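Local coordinates for protein ectonucleotide pyrophosphatase/phosphodiesterase family member 5 (Mus musculus, PDB 5VEO) that probably hydrolyses phosphodiester or pyrophosphate bonds in nucleotides, with restricted activity, at a zinc-containing active site, at residues Thr64-Phe70 against Ser356-Tyr360. The protein carries 1 engineered substitution. Sequence-based numbering, arbitrary orientation.
Sequences TLVTGLF and STDLY. With EDO (1,2-ethanediol), chain K.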
loop_
_atom_site.group_PDB
_atom_site.type_symbol
_atom_site.label_atom_id
_atom_site.label_comp_id
_atom_site.label_asym_id
_atom_site.label_seq_id
_atom_site.Cartn_x
_atom_site.Cartn_y
_atom_site.Cartn_z
ATOM N N THR A 64 -3.788 4.147 3.986
ATOM C CA THR A 64 -5.121 4.410 3.453
ATOM C C THR A 64 -6.081 3.266 3.770
ATOM O O THR A 64 -7.248 3.500 4.103
ATOM C CB THR A 64 -5.041 4.658 1.943
ATOM O OG1 THR A 64 -4.472 5.951 1.730
ATOM C CG2 THR A 64 -6.426 4.608 1.279
ATOM N N LEU A 65 -5.621 2.026 3.676
ATOM C CA LEU A 65 -6.523 0.909 3.908
ATOM C C LEU A 65 -7.066 0.912 5.327
ATOM O O LEU A 65 -8.180 0.436 5.554
ATOM C CB LEU A 65 -5.814 -0.412 3.622
ATOM C CG LEU A 65 -5.446 -0.688 2.155
ATOM C CD1 LEU A 65 -4.848 -2.080 2.001
ATOM C CD2 LEU A 65 -6.621 -0.508 1.210
ATOM N N VAL A 66 -6.304 1.435 6.288
ATOM C CA VAL A 66 -6.704 1.379 7.695
ATOM C C VAL A 66 -7.169 2.735 8.227
ATOM O O VAL A 66 -7.487 2.848 9.426
ATOM C CB VAL A 66 -5.596 0.781 8.582
ATOM C CG1 VAL A 66 -5.289 -0.640 8.138
ATOM C CG2 VAL A 66 -4.308 1.636 8.596
ATOM N N THR A 67 -7.309 3.744 7.352
ATOM C CA THR A 67 -7.853 5.056 7.713
ATOM C C THR A 67 -8.962 5.549 6.795
ATOM O O THR A 67 -9.741 6.414 7.218
ATOM C CB THR A 67 -6.762 6.142 7.720
ATOM O OG1 THR A 67 -6.254 6.336 6.395
ATOM C CG2 THR A 67 -5.621 5.801 8.669
ATOM N N GLY A 68 -9.047 5.058 5.559
ATOM C CA GLY A 68 -10.011 5.558 4.600
ATOM C C GLY A 68 -9.683 6.924 4.054
ATOM O O GLY A 68 -10.547 7.542 3.418
ATOM N N LEU A 69 -8.455 7.398 4.266
ATOM C CA LEU A 69 -8.048 8.748 3.912
ATOM C C LEU A 69 -7.067 8.763 2.749
ATOM O O LEU A 69 -6.254 7.856 2.581
ATOM C CB LEU A 69 -7.389 9.440 5.096
ATOM C CG LEU A 69 -8.315 9.769 6.281
ATOM C CD1 LEU A 69 -7.484 10.147 7.494
ATOM C CD2 LEU A 69 -9.261 10.872 5.899
ATOM N N PHE A 70 -7.131 9.832 1.968
ATOM C CA PHE A 70 -6.077 10.136 1.013
ATOM C C PHE A 70 -4.803 10.534 1.745
ATOM O O PHE A 70 -4.822 10.904 2.930
ATOM C CB PHE A 70 -6.515 11.261 0.083
ATOM C CG PHE A 70 -7.616 10.872 -0.836
ATOM C CD1 PHE A 70 -7.407 9.909 -1.802
ATOM C CD2 PHE A 70 -8.864 11.460 -0.738
ATOM C CE1 PHE A 70 -8.420 9.545 -2.671
ATOM C CE2 PHE A 70 -9.885 11.103 -1.608
ATOM C CZ PHE A 70 -9.666 10.138 -2.562
ATOM N N SER A 356 -9.827 2.221 -3.089
ATOM C CA SER A 356 -9.257 1.591 -1.907
ATOM C C SER A 356 -9.565 2.376 -0.639
ATOM O O SER A 356 -9.494 1.804 0.449
ATOM C CB SER A 356 -7.750 1.416 -2.055
ATOM O OG SER A 356 -7.098 2.652 -1.981
ATOM N N THR A 357 -9.901 3.666 -0.763
ATOM C CA THR A 357 -10.391 4.453 0.362
ATOM C C THR A 357 -11.707 3.928 0.916
ATOM O O THR A 357 -12.087 4.317 2.027
ATOM C CB THR A 357 -10.603 5.909 -0.067
ATOM O OG1 THR A 357 -11.324 5.913 -1.300
ATOM C CG2 THR A 357 -9.293 6.640 -0.223
ATOM N N ASP A 358 -12.425 3.090 0.168
ATOM C CA ASP A 358 -13.684 2.530 0.642
ATOM C C ASP A 358 -13.493 1.377 1.631
ATOM O O ASP A 358 -14.442 1.036 2.356
ATOM C CB ASP A 358 -14.525 2.024 -0.533
ATOM C CG ASP A 358 -14.888 3.108 -1.526
ATOM O OD1 ASP A 358 -15.079 4.273 -1.120
ATOM O OD2 ASP A 358 -15.000 2.770 -2.739
ATOM N N LEU A 359 -12.312 0.753 1.673
ATOM C CA LEU A 359 -12.164 -0.442 2.495
ATOM C C LEU A 359 -12.396 -0.123 3.971
ATOM O O LEU A 359 -13.044 -0.893 4.690
ATOM C CB LEU A 359 -10.788 -1.075 2.300
ATOM C CG LEU A 359 -10.574 -2.321 3.174
ATOM C CD1 LEU A 359 -11.631 -3.376 2.913
ATOM C CD2 LEU A 359 -9.172 -2.909 2.977
ATOM N N TYR A 360 -11.879 1.010 4.432
ATOM C CA TYR A 360 -12.057 1.413 5.824
ATOM C C TYR A 360 -13.533 1.461 6.204
ATOM O O TYR A 360 -13.924 0.965 7.270
ATOM C CB TYR A 360 -11.395 2.767 6.026
ATOM C CG TYR A 360 -11.556 3.391 7.403
ATOM C CD1 TYR A 360 -10.786 2.969 8.477
ATOM C CD2 TYR A 360 -12.434 4.445 7.605
ATOM C CE1 TYR A 360 -10.913 3.557 9.729
ATOM C CE2 TYR A 360 -12.559 5.047 8.841
ATOM C CZ TYR A 360 -11.812 4.593 9.899
ATOM O OH TYR A 360 -11.956 5.207 11.113
HETATM C C1 EDO K . -8.626 6.398 -4.525
HETATM O O1 EDO K . -8.914 5.422 -3.489
HETATM C C2 EDO K . -9.828 7.276 -4.922
HETATM O O2 EDO K . -9.457 8.215 -5.972
HETATM O O HOH W 1 -9.728 2.422 3.098
#
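Chi1 of Tyr360 is near trans (176°), which carries the ring against the end of helix 58-67, where Thr67 O sits over the centre of one face, 3.4 Å from CD2. At the root of the same side chain, CB lies 3.3 Å from Gly68 N. Thr357 takes the other rotation that matters: CG2, anti to the carbonyl carbon, reaches over one face of the Phe70 ring toward its rim, a CH-pi contact 4.2 Å from the centroid, and also meets the methyl of Thr64. Gly68 turns out of the helix with positive phi, and its CA comes 3.5 Å from Thr357 O; a beta carbon there would run into the Tyr360 ring. On the other flank, Leu65 CD2 touches Leu359 CD2 at 3.9 Å. The contact seats helix 359-366, which follows edge strand 349-355 of the main sheet in this alkaline-phosphatase-like fold, against the end of helix 58-67.

A water bridges the two backbones. It donates to Thr64 O and to Ser356 O (2.7 Å from the water oxygen) and accepts from Tyr360 N, while Thr64 O also takes the amides of Thr67 and Gly68. Beyond the segments, Tyr360 OH bonds to the backbone N of Leu372, and Phe70 N to Asn375. A leucine in place of Tyr360 would probably open a gap against the Val66-Gly68 backbone and leave Leu372 N without its hydroxyl partner.

The fit between the segments thus rests on methyls and a ring for packing, with one water joining Thr64 O, Ser356 O and Tyr360 N.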